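Putative isochorismatase (Bordetella bronchiseptica, PDB 3UAO) catalyses the hydrolysis of maleamate to maleate and ammonia, a step in the breakdown of nicotinate (vitamin B3). Local coordinates at residues L39-P44 with A215-D220; T76-A81 with W86-S91; S143-T148 with M181-R186. All coordinates share one frame; numbering follows the deposited sequence.

Interaction 1: L39-P44 with A215-D220; sequences LPLKAP and AVMTHD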
# COMPACT_ATOMS: atom_id res chain seq x y z
N LEU A 39 -1.47 -20.05 16.23
CA LEU A 39 -2.41 -19.11 15.63
C LEU A 39 -3.81 -19.74 15.56
O LEU A 39 -4.14 -20.49 14.60
CB LEU A 39 -1.92 -18.66 14.25
CG LEU A 39 -2.75 -17.58 13.51
CD1 LEU A 39 -3.16 -16.41 14.42
CD2 LEU A 39 -2.00 -17.03 12.30
N PRO A 40 -4.66 -19.44 16.55
CA PRO A 40 -6.02 -19.98 16.52
C PRO A 40 -6.68 -19.69 15.18
O PRO A 40 -6.50 -18.61 14.64
CB PRO A 40 -6.74 -19.19 17.65
CG PRO A 40 -5.64 -18.83 18.59
CD PRO A 40 -4.46 -18.55 17.71
N LEU A 41 -7.41 -20.66 14.64
CA LEU A 41 -8.11 -20.47 13.37
C LEU A 41 -9.41 -19.77 13.59
O LEU A 41 -10.01 -19.93 14.65
CB LEU A 41 -8.38 -21.81 12.71
CG LEU A 41 -7.30 -22.34 11.80
CD1 LEU A 41 -5.90 -21.96 12.25
CD2 LEU A 41 -7.49 -23.83 11.67
N LYS A 42 -9.88 -19.03 12.59
CA LYS A 42 -11.10 -18.23 12.71
C LYS A 42 -11.79 -17.90 11.37
O LYS A 42 -11.19 -17.29 10.48
CB LYS A 42 -10.76 -16.92 13.42
CG LYS A 42 -11.92 -16.25 14.11
CD LYS A 42 -11.62 -14.78 14.31
CE LYS A 42 -12.84 -14.00 14.87
NZ LYS A 42 -12.54 -12.56 14.87
N ALA A 43 -13.06 -18.27 11.27
CA ALA A 43 -13.90 -18.02 10.12
C ALA A 43 -14.26 -16.55 10.11
O ALA A 43 -14.13 -15.91 11.14
CB ALA A 43 -15.18 -18.87 10.22
N PRO A 44 -14.70 -16.01 8.96
CA PRO A 44 -14.81 -16.71 7.66
C PRO A 44 -13.46 -17.10 7.11
O PRO A 44 -12.48 -16.38 7.33
CB PRO A 44 -15.51 -15.68 6.74
CG PRO A 44 -16.14 -14.71 7.64
CD PRO A 44 -15.32 -14.67 8.90
N ALA A 215 -0.21 -20.13 10.98
CA ALA A 215 -0.52 -21.52 11.36
C ALA A 215 -0.11 -22.37 10.14
O ALA A 215 -0.36 -22.01 8.99
CB ALA A 215 -2.00 -21.70 11.71
N VAL A 216 0.56 -23.49 10.43
CA VAL A 216 1.18 -24.37 9.44
C VAL A 216 0.78 -25.83 9.72
O VAL A 216 1.15 -26.41 10.73
CB VAL A 216 2.74 -24.23 9.47
CG1 VAL A 216 3.44 -25.31 8.59
CG2 VAL A 216 3.14 -22.86 9.03
N MET A 217 0.02 -26.41 8.80
CA MET A 217 -0.41 -27.78 8.94
C MET A 217 -0.66 -28.41 7.55
O MET A 217 -0.76 -27.70 6.54
CB MET A 217 -1.67 -27.83 9.83
CG MET A 217 -2.89 -27.01 9.34
SD MET A 217 -4.10 -26.87 10.71
CE MET A 217 -3.35 -25.57 11.67
N THR A 218 -0.74 -29.73 7.51
CA THR A 218 -1.10 -30.45 6.29
C THR A 218 -2.58 -30.25 6.00
O THR A 218 -3.35 -29.90 6.89
CB THR A 218 -0.78 -31.96 6.40
OG1 THR A 218 -1.47 -32.52 7.51
CG2 THR A 218 0.70 -32.17 6.59
N HIS A 219 -2.98 -30.48 4.74
CA HIS A 219 -4.32 -30.12 4.28
C HIS A 219 -5.47 -30.89 4.94
O HIS A 219 -6.52 -30.35 5.18
CB HIS A 219 -4.41 -30.24 2.75
CG HIS A 219 -4.64 -31.64 2.27
ND1 HIS A 219 -3.62 -32.56 2.18
CD2 HIS A 219 -5.77 -32.27 1.87
CE1 HIS A 219 -4.11 -33.70 1.72
NE2 HIS A 219 -5.41 -33.55 1.53
N ASP A 220 -5.26 -32.16 5.23
CA ASP A 220 -6.30 -32.94 5.92
C ASP A 220 -6.58 -32.32 7.28
O ASP A 220 -7.73 -32.18 7.70
CB ASP A 220 -5.88 -34.41 6.08
CG ASP A 220 -4.50 -34.57 6.75
OD1 ASP A 220 -3.52 -33.91 6.34
OD2 ASP A 220 -4.40 -35.39 7.70
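Thr218 OG1 donates a 2.7 Å hydrogen bond to Asp220 OD1 just beyond strand 215-217, whose Ala215 meets Leu39 and Leu41 and whose Met217 meets Leu41. This strand is an outermost strand of the six-stranded parallel sheet of the Rossmann-like isochorismatase fold. Segment 39-44 is the loop that leads into strand 45-50. Across the contact the packing is apolar. Leu39 lies alongside the start of the strand, with its CB 4.0 Å from Ala215 CB. Its CG is anti to the backbone N (chi1 -176°), which carries CD2 to within 3.8 Å of Ala215 N. Leu41 comes from further along the loop and touches with one branch: its CD1 is 3.9 Å from Ala215 CB. The methyl of Ala215 touches both leucines, which approach it from directions roughly at right angles. Backbone bonds of Ala215 and Met217 to strand 186-195 hold the edge strand in the sheet. Lys42 O accepts from Thr161 OG1, which ties the loop to strand 161-167, a sheet neighbour of strand 45-50. In the assembly, Leu39 and Pro40 also pack on Lys108 and Ile107 of the second subunit. Met217 adds a looser touch, its terminal CE lying 4.5 Å from Leu41 CD1.

Interaction 2: T76-A81 with W86-S91; sequences TVLAAA and WAVAHS
Ala81 meets Trp86 through both backbone and side chain. Trp86 N donates to Ala81 O at 3.0 Å, and the bond is nearly straight, with an N-H...O angle of 172°. The donor is tilted out of the carbonyl plane. The indole lies against the same residue: Trp86 CE3 is 3.6 Å from Ala81 CA and 3.7 Å from Ala81 CB. The ring is put there by a chi1 of -78°, with CG anti to the carbonyl carbon. Val88 faces the helix with both branches. Its CG2 is 3.8 Å from Ala81 CB, while its CG1 is 3.7 Å from Leu78 CD1. The Leu78 and Val88 side chains cross at about a right angle. The same leucine methyl also approaches the imidazole, with CD1 4.2 Å from His90 CE1. Helix 67-84 connects strands 45-50 and 87-93, which are parallel neighbours in the sheet, so this is the second half of a beta-alpha-beta crossover. The short segments of helix and strand run at 141° to each other, and their axes come within 9.5 Å. Further out, Val77 and Ala81 also rest on Leu47 of strand 45-50. Backbone bonds from Ala87 and Ala89 to Leu47 hold the two strands together, and Val88 and His90 bond to Tyr135 in the strand beyond. His90 NE2 is hydrogen-bonded to Glu134 OE1, which fixes the polar end of the imidazole. The Trp86 ring also meets that of Tyr45.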
# COMPACT_ATOMS: atom_id res chain seq x y z
N THR A 76 -7.84 -30.90 -3.73
CA THR A 76 -8.78 -31.29 -2.68
C THR A 76 -9.18 -30.09 -1.83
O THR A 76 -10.32 -30.00 -1.36
CB THR A 76 -8.19 -32.40 -1.74
OG1 THR A 76 -7.66 -33.46 -2.53
CG2 THR A 76 -9.25 -32.96 -0.82
N VAL A 77 -8.26 -29.14 -1.67
CA VAL A 77 -8.54 -27.93 -0.92
C VAL A 77 -9.45 -26.97 -1.65
O VAL A 77 -10.40 -26.45 -1.06
CB VAL A 77 -7.27 -27.22 -0.51
CG1 VAL A 77 -7.59 -25.93 0.21
CG2 VAL A 77 -6.46 -28.14 0.39
N LEU A 78 -9.16 -26.75 -2.94
CA LEU A 78 -9.96 -25.93 -3.82
C LEU A 78 -11.41 -26.47 -3.91
O LEU A 78 -12.38 -25.71 -3.73
CB LEU A 78 -9.29 -25.88 -5.21
CG LEU A 78 -9.99 -25.04 -6.27
CD1 LEU A 78 -10.14 -23.64 -5.72
CD2 LEU A 78 -9.26 -25.04 -7.62
N ALA A 79 -11.57 -27.76 -4.16
CA ALA A 79 -12.89 -28.38 -4.17
C ALA A 79 -13.56 -28.16 -2.80
O ALA A 79 -14.72 -27.71 -2.73
CB ALA A 79 -12.83 -29.88 -4.54
N ALA A 80 -12.85 -28.43 -1.72
CA ALA A 80 -13.44 -28.25 -0.39
C ALA A 80 -13.80 -26.77 -0.14
O ALA A 80 -14.85 -26.47 0.44
CB ALA A 80 -12.52 -28.79 0.69
N ALA A 81 -12.94 -25.86 -0.60
CA ALA A 81 -13.24 -24.41 -0.56
C ALA A 81 -14.54 -24.12 -1.30
O ALA A 81 -15.39 -23.39 -0.80
CB ALA A 81 -12.10 -23.61 -1.18
N TRP A 86 -16.17 -20.71 0.26
CA TRP A 86 -15.09 -19.90 0.78
C TRP A 86 -14.66 -18.96 -0.30
O TRP A 86 -14.57 -19.36 -1.44
CB TRP A 86 -13.87 -20.77 1.15
CG TRP A 86 -13.98 -21.51 2.42
CD1 TRP A 86 -14.95 -21.41 3.34
CD2 TRP A 86 -13.02 -22.42 2.93
NE1 TRP A 86 -14.68 -22.24 4.40
CE2 TRP A 86 -13.50 -22.87 4.17
CE3 TRP A 86 -11.80 -22.94 2.45
CZ2 TRP A 86 -12.81 -23.81 4.95
CZ3 TRP A 86 -11.11 -23.86 3.22
CH2 TRP A 86 -11.61 -24.28 4.45
N ALA A 87 -14.39 -17.71 0.03
CA ALA A 87 -13.79 -16.81 -0.93
C ALA A 87 -12.55 -17.53 -1.52
O ALA A 87 -11.80 -18.19 -0.78
CB ALA A 87 -13.39 -15.49 -0.24
N VAL A 88 -12.34 -17.43 -2.82
CA VAL A 88 -11.17 -18.07 -3.44
C VAL A 88 -10.46 -17.12 -4.43
O VAL A 88 -11.12 -16.49 -5.25
CB VAL A 88 -11.52 -19.39 -4.13
CG1 VAL A 88 -10.25 -20.07 -4.72
CG2 VAL A 88 -12.18 -20.32 -3.15
N ALA A 89 -9.13 -17.02 -4.28
CA ALA A 89 -8.29 -16.11 -5.06
C ALA A 89 -7.10 -16.86 -5.61
O ALA A 89 -6.50 -17.67 -4.93
CB ALA A 89 -7.83 -14.94 -4.22
N HIS A 90 -6.79 -16.62 -6.87
CA HIS A 90 -5.65 -17.21 -7.54
C HIS A 90 -4.72 -16.07 -7.97
O HIS A 90 -5.18 -14.99 -8.33
CB HIS A 90 -6.12 -17.98 -8.78
CG HIS A 90 -7.26 -18.92 -8.54
ND1 HIS A 90 -7.10 -20.29 -8.50
CD2 HIS A 90 -8.57 -18.69 -8.31
CE1 HIS A 90 -8.27 -20.86 -8.27
NE2 HIS A 90 -9.18 -19.91 -8.15
N SER A 91 -3.43 -16.32 -7.94
CA SER A 91 -2.46 -15.33 -8.33
C SER A 91 -1.72 -15.86 -9.55
O SER A 91 -1.58 -17.07 -9.76
CB SER A 91 -1.50 -15.03 -7.15
OG SER A 91 -0.28 -15.75 -7.26

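Interaction 3: S143-T148 with M181-R186; sequences SAFYGT and MSAGFR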
# COMPACT_ATOMS: atom_id res chain seq x y z
N SER A 143 4.77 -11.19 -3.86
CA SER A 143 3.56 -11.30 -3.01
C SER A 143 2.26 -11.02 -3.73
O SER A 143 2.16 -10.08 -4.45
CB SER A 143 3.65 -10.33 -1.83
OG SER A 143 2.39 -10.15 -1.21
N ALA A 144 1.24 -11.83 -3.48
CA ALA A 144 -0.07 -11.64 -4.14
C ALA A 144 -0.78 -10.38 -3.63
O ALA A 144 -1.86 -10.00 -4.15
CB ALA A 144 -0.98 -12.89 -3.93
N PHE A 145 -0.17 -9.73 -2.64
CA PHE A 145 -0.73 -8.54 -2.01
C PHE A 145 -0.06 -7.26 -2.49
O PHE A 145 -0.71 -6.18 -2.50
CB PHE A 145 -0.57 -8.62 -0.46
CG PHE A 145 -1.48 -9.62 0.19
CD1 PHE A 145 -2.70 -9.25 0.70
CD2 PHE A 145 -1.12 -10.94 0.29
CE1 PHE A 145 -3.55 -10.19 1.27
CE2 PHE A 145 -1.95 -11.85 0.87
CZ PHE A 145 -3.18 -11.47 1.35
N TYR A 146 1.23 -7.35 -2.86
CA TYR A 146 1.98 -6.13 -3.21
C TYR A 146 1.48 -5.50 -4.52
O TYR A 146 1.70 -6.05 -5.62
CB TYR A 146 3.51 -6.39 -3.32
CG TYR A 146 4.24 -5.08 -3.18
CD1 TYR A 146 4.71 -4.67 -1.94
CD2 TYR A 146 4.34 -4.19 -4.24
CE1 TYR A 146 5.31 -3.41 -1.76
CE2 TYR A 146 4.95 -2.91 -4.08
CZ TYR A 146 5.41 -2.51 -2.85
OH TYR A 146 6.02 -1.26 -2.65
N GLY A 147 0.87 -4.32 -4.43
CA GLY A 147 0.50 -3.60 -5.66
C GLY A 147 -0.60 -4.28 -6.41
O GLY A 147 -0.63 -4.28 -7.64
N THR A 148 -1.49 -4.90 -5.65
CA THR A 148 -2.65 -5.58 -6.15
C THR A 148 -3.80 -5.24 -5.21
O THR A 148 -3.63 -4.56 -4.20
CB THR A 148 -2.50 -7.12 -6.10
OG1 THR A 148 -2.75 -7.60 -4.76
CG2 THR A 148 -1.10 -7.61 -6.59
N MET A 181 -0.43 -11.80 6.75
CA MET A 181 -0.30 -11.55 8.17
C MET A 181 -0.31 -10.03 8.40
O MET A 181 -1.11 -9.50 9.17
CB MET A 181 1.01 -12.12 8.71
CG MET A 181 1.03 -12.03 10.21
SD MET A 181 2.69 -12.19 10.83
CE MET A 181 3.39 -10.62 10.30
N SER A 182 0.60 -9.37 7.72
CA SER A 182 0.72 -7.96 7.87
C SER A 182 -0.62 -7.24 7.60
O SER A 182 -1.02 -6.42 8.38
CB SER A 182 1.86 -7.47 6.99
OG SER A 182 3.06 -8.16 7.28
N ALA A 183 -1.34 -7.64 6.56
CA ALA A 183 -2.64 -7.06 6.21
C ALA A 183 -3.80 -7.34 7.17
O ALA A 183 -4.90 -6.84 6.97
CB ALA A 183 -3.02 -7.51 4.81
N GLY A 184 -3.59 -8.13 8.22
CA GLY A 184 -4.65 -8.46 9.16
C GLY A 184 -5.35 -9.81 9.05
O GLY A 184 -6.34 -10.03 9.75
N PHE A 185 -4.84 -10.72 8.22
CA PHE A 185 -5.44 -12.07 8.06
C PHE A 185 -4.62 -13.16 8.76
O PHE A 185 -3.41 -13.11 8.81
CB PHE A 185 -5.64 -12.39 6.56
CG PHE A 185 -6.28 -11.26 5.78
CD1 PHE A 185 -7.62 -10.99 5.88
CD2 PHE A 185 -5.52 -10.44 4.99
CE1 PHE A 185 -8.22 -9.93 5.23
CE2 PHE A 185 -6.12 -9.38 4.29
CZ PHE A 185 -7.48 -9.13 4.42
N ARG A 186 -5.27 -14.17 9.29
CA ARG A 186 -4.55 -15.28 9.93
C ARG A 186 -4.17 -16.19 8.79
O ARG A 186 -5.09 -16.76 8.16
CB ARG A 186 -5.45 -16.01 10.93
CG ARG A 186 -5.84 -15.11 12.11
CD ARG A 186 -7.13 -15.53 12.78
NE ARG A 186 -7.51 -14.58 13.80
CZ ARG A 186 -7.37 -14.76 15.11
NH1 ARG A 186 -6.88 -15.87 15.63
NH2 ARG A 186 -7.76 -13.81 15.94
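Phe145 reaches across to Ala183 and Phe185 from a turn that Ser143 organises. Ser143 OG accepts the backbone N of Phe145 at 3.0 Å, with an N-H...O angle of 158°, and so forms an ST turn. The backbone N of Tyr146 makes a weak second bond to the same oxygen, and also donates to Ser143 O. Ser143 OG is hydrogen-bonded to Asp179 OD2 as well, which ties the turn to helix 174-182. It lies in the plane of the Phe145 ring, at the ring edge. Ala144 follows, its backbone N bonded to Ser176 OG of the same helix. Phe145 carries the contact. Its CG is anti to the carbonyl carbon (chi1 -72°), and the ring extends toward the C-terminal end of helix 174-182. CE1 lies 4.0 Å from Phe185 CE2 and 4.5 Å from Ala183 CB. The two rings meet corner to corner at a slant, and neither covers the other. The contact joins the loop before helix 150-156 to the connection from helix 174-182 into strand 186-195, on one side of the central parallel sheet of the isochorismatase fold. Gly184 has positive phi and forms a Schellman motif, with its N bonded to Met181 O at 3.0 Å. The chain turns there into Phe185. Leu154 of helix 150-156 touches both phenylalanines. Tyr146 packs instead on Ala183 of the second subunit. Gly147 also has positive phi, within the type II turn from Phe145 to Thr148. Thr148 OG1 closes the loop by donating to Ala144 O at 2.6 Å, and it is also bonded to Leu150 N.

Interactions 1 and 3 have centres about 17 Å apart and are joined through Arg186. Its NH1 probably donates to Pro40 O at 2.9 Å, and Leu39 CD1 packs on its CG. Interactions 1 and 2 have centres about 14 Å apart and reach the same sheet, with His219 CB 3.8 Å from Val77 CG2. Interactions 2 and 3, with centres about 17 Å apart, meet where Ser91 CB is 3.9 Å from Ala144 CB. Ser91 OG is also bonded to Asp51 OD1. Cys172, seen here as S-hydroxycysteine, lies just before helix 174-182, whose last turn supplies the start of segment 181-186 in interaction 3. Its position is consistent with the nucleophilic cysteine of related amidohydrolases.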